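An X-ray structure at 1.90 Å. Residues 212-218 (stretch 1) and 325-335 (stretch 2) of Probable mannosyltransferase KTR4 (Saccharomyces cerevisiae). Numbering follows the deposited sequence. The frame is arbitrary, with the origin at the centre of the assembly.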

# COMPACT_ATOMS: atom_id res chain seq x y z
N TYR B 212 -8.63 1.85 -7.75
CA TYR B 212 -8.03 1.62 -6.37
C TYR B 212 -7.45 2.91 -5.77
O TYR B 212 -7.34 3.05 -4.53
N SER B 213 -7.16 3.91 -6.61
CA SER B 213 -6.65 5.19 -6.14
C SER B 213 -7.79 6.00 -5.59
O SER B 213 -7.72 6.52 -4.45
N LYS B 214 -8.87 6.13 -6.36
CA LYS B 214 -9.85 7.22 -6.05
C LYS B 214 -11.33 6.90 -5.98
O LYS B 214 -12.13 7.75 -5.59
N GLU B 215 -11.70 5.66 -6.30
CA GLU B 215 -13.12 5.32 -6.40
C GLU B 215 -13.59 4.21 -5.47
O GLU B 215 -14.77 4.23 -5.07
N PHE B 216 -12.71 3.24 -5.11
CA PHE B 216 -13.21 2.01 -4.42
C PHE B 216 -13.97 2.35 -3.17
O PHE B 216 -15.03 1.77 -2.89
N TYR B 217 -13.49 3.36 -2.43
CA TYR B 217 -14.10 3.69 -1.13
C TYR B 217 -15.45 4.43 -1.27
O TYR B 217 -16.16 4.59 -0.29
N HIS B 218 -15.79 4.80 -2.49
CA HIS B 218 -17.13 5.32 -2.78
C HIS B 218 -18.11 4.24 -3.21
O HIS B 218 -19.23 4.54 -3.49
N ASP B 325 -7.69 3.20 6.87
CA ASP B 325 -8.73 3.97 7.50
C ASP B 325 -9.35 4.82 6.40
O ASP B 325 -8.77 5.79 5.92
N LEU B 326 -10.55 4.43 5.97
CA LEU B 326 -11.18 5.13 4.86
C LEU B 326 -11.53 6.60 5.15
O LEU B 326 -11.70 7.35 4.19
N ASP B 327 -11.59 6.98 6.41
CA ASP B 327 -11.75 8.42 6.76
C ASP B 327 -10.61 9.26 6.16
O ASP B 327 -10.83 10.39 5.81
N PHE B 328 -9.38 8.71 6.05
CA PHE B 328 -8.36 9.46 5.40
C PHE B 328 -8.63 9.67 3.90
O PHE B 328 -8.49 10.76 3.36
N LEU B 329 -9.03 8.60 3.21
CA LEU B 329 -9.26 8.68 1.78
C LEU B 329 -10.47 9.60 1.48
O LEU B 329 -10.57 10.16 0.40
N ARG B 330 -11.42 9.61 2.39
CA ARG B 330 -12.62 10.43 2.25
C ARG B 330 -12.40 11.92 2.62
O ARG B 330 -13.32 12.71 2.45
N SER B 331 -11.25 12.25 3.19
CA SER B 331 -10.92 13.59 3.69
C SER B 331 -10.59 14.50 2.57
O SER B 331 -10.29 14.09 1.46
N GLU B 332 -10.68 15.81 2.83
CA GLU B 332 -10.60 16.81 1.76
C GLU B 332 -9.29 16.77 1.04
O GLU B 332 -9.26 16.75 -0.19
N PRO B 333 -8.15 16.64 1.76
CA PRO B 333 -6.92 16.66 1.01
C PRO B 333 -6.77 15.50 0.01
O PRO B 333 -6.31 15.68 -1.14
N TYR B 334 -7.18 14.31 0.45
CA TYR B 334 -7.06 13.11 -0.43
C TYR B 334 -7.99 13.27 -1.62
O TYR B 334 -7.59 13.09 -2.77
N GLU B 335 -9.24 13.61 -1.36
CA GLU B 335 -10.22 13.74 -2.47
C GLU B 335 -9.86 14.84 -3.48
O GLU B 335 -9.97 14.66 -4.71

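Tyr217 is the centre of this contact and has the largest area covered by the other stretch. Its CA-to-CB bond points toward stretch 2, with chi1 in p (45°). Leu329, in rotamer m,t, lies over one face of the ring: its CB sits 3.7 Å from the centroid of the Tyr217 ring, almost on the ring normal, a CH-pi contact. At the ring edge, Tyr217 OH donates a hydrogen bond to Glu335 OE1 (2.6 Å).

Glu335 starts out sideways, but its m,m rotamer brings the carboxylate back to stretch 1. Glu335 OE2 lies 3.0 Å from His218 NE2. Water 1 donates to Glu335 OE1 (2.5 Å from its O) and to Lys214 O (2.7 Å), so it bridges the two stretches.

Tyr334, chi1 t, also points toward stretch 1. Its OH donates to Ser213 O (2.7 Å), and its CE2 packs 4.0 Å from Tyr217 CZ.

Phe216, chi1 p, extends the apolar patch. Its CZ is 3.6 Å from Leu329 CD1, and its CE2 is 3.9 Å from Leu326 CD2.

Arg330 reaches back along an extended side chain. Arg330 NH2 donates to Tyr217 O (3.0 Å) in a nearly straight bond. Water 2 also donates to Tyr217 O, and it accepts a weak bond from Arg330 NE.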

# COMPACT_ATOMS: atom_id res chain seq x y z
CB TYR B 212 -7.01 0.47 -6.39
CG TYR B 212 -7.52 -0.80 -5.72
CD1 TYR B 212 -8.20 -0.73 -4.50
CD2 TYR B 212 -7.31 -2.09 -6.29
CE1 TYR B 212 -8.66 -1.88 -3.87
CE2 TYR B 212 -7.73 -3.23 -5.62
CZ TYR B 212 -8.40 -3.13 -4.42
OH TYR B 212 -8.84 -4.28 -3.73
CB SER B 213 -5.93 6.01 -7.24
OG SER B 213 -4.76 5.37 -7.75
CB LYS B 214 -9.65 8.39 -7.05
CG LYS B 214 -10.25 8.18 -8.44
CD LYS B 214 -9.92 9.39 -9.31
CE LYS B 214 -10.90 9.66 -10.45
NZ LYS B 214 -12.28 9.73 -9.93
CB GLU B 215 -13.43 4.99 -7.83
CG GLU B 215 -14.90 4.63 -8.13
CD GLU B 215 -15.90 5.70 -7.71
OE1 GLU B 215 -15.51 6.87 -7.64
OE2 GLU B 215 -17.07 5.36 -7.41
CB PHE B 216 -12.10 1.02 -4.16
CG PHE B 216 -11.29 1.33 -2.93
CD1 PHE B 216 -10.21 2.12 -3.01
CD2 PHE B 216 -11.65 0.81 -1.70
CE1 PHE B 216 -9.44 2.38 -1.92
CE2 PHE B 216 -10.87 1.05 -0.55
CZ PHE B 216 -9.72 1.81 -0.68
CB TYR B 217 -13.18 4.55 -0.25
CG TYR B 217 -12.51 5.70 -0.97
CD1 TYR B 217 -11.34 5.52 -1.71
CD2 TYR B 217 -13.04 7.01 -0.88
CE1 TYR B 217 -10.76 6.58 -2.39
CE2 TYR B 217 -12.44 8.08 -1.51
CZ TYR B 217 -11.32 7.88 -2.26
OH TYR B 217 -10.72 8.93 -2.88
CB HIS B 218 -17.06 6.31 -3.94
CG HIS B 218 -16.37 7.57 -3.57
ND1 HIS B 218 -16.79 8.33 -2.50
CD2 HIS B 218 -15.29 8.20 -4.09
CE1 HIS B 218 -15.96 9.34 -2.34
NE2 HIS B 218 -15.08 9.31 -3.32
CB ASP B 325 -8.14 4.81 8.65
CG ASP B 325 -9.19 5.63 9.45
OD1 ASP B 325 -10.33 5.82 8.92
OD2 ASP B 325 -8.88 6.02 10.62
CB LEU B 326 -12.45 4.42 4.39
CG LEU B 326 -12.31 2.96 3.91
CD1 LEU B 326 -13.62 2.42 3.38
CD2 LEU B 326 -11.26 2.87 2.85
CB ASP B 327 -11.67 8.63 8.25
CG ASP B 327 -12.90 8.14 9.01
OD1 ASP B 327 -13.83 7.62 8.44
OD2 ASP B 327 -12.95 8.37 10.25
CB PHE B 328 -6.94 8.86 5.66
CG PHE B 328 -5.88 9.55 4.93
CD1 PHE B 328 -5.50 10.86 5.28
CD2 PHE B 328 -5.27 8.97 3.83
CE1 PHE B 328 -4.52 11.54 4.56
CE2 PHE B 328 -4.29 9.64 3.12
CZ PHE B 328 -3.90 10.94 3.50
CB LEU B 329 -9.56 7.30 1.21
CG LEU B 329 -8.46 6.23 1.41
CD1 LEU B 329 -8.73 5.00 0.60
CD2 LEU B 329 -7.11 6.76 1.11
CB ARG B 330 -13.72 9.82 3.08
CG ARG B 330 -14.22 8.50 2.49
CD ARG B 330 -15.10 7.75 3.49
NE ARG B 330 -15.60 6.55 2.80
CZ ARG B 330 -16.07 5.47 3.40
NH1 ARG B 330 -16.03 5.37 4.68
NH2 ARG B 330 -16.48 4.45 2.69
CB SER B 331 -9.70 13.52 4.66
OG SER B 331 -8.44 13.32 3.95
CB GLU B 332 -10.87 18.22 2.32
CG GLU B 332 -10.73 19.27 1.22
CD GLU B 332 -10.79 20.71 1.77
OE1 GLU B 332 -11.42 20.95 2.80
OE2 GLU B 332 -10.13 21.59 1.19
CB PRO B 333 -5.85 16.57 2.09
CG PRO B 333 -6.50 16.96 3.35
CD PRO B 333 -7.94 16.62 3.20
CB TYR B 334 -7.39 11.81 0.31
CG TYR B 334 -6.97 10.62 -0.49
CD1 TYR B 334 -5.69 10.12 -0.39
CD2 TYR B 334 -7.84 9.99 -1.39
CE1 TYR B 334 -5.27 9.01 -1.15
CE2 TYR B 334 -7.44 8.92 -2.15
CZ TYR B 334 -6.15 8.44 -2.06
OH TYR B 334 -5.73 7.36 -2.81
CB GLU B 335 -11.59 14.00 -1.90
CG GLU B 335 -12.11 12.88 -1.00
CD GLU B 335 -12.66 11.70 -1.79
OE1 GLU B 335 -12.00 11.24 -2.76
OE2 GLU B 335 -13.78 11.24 -1.42
O HOH W 1 -12.44 10.38 -5.03
O HOH W 2 -16.93 7.60 0.32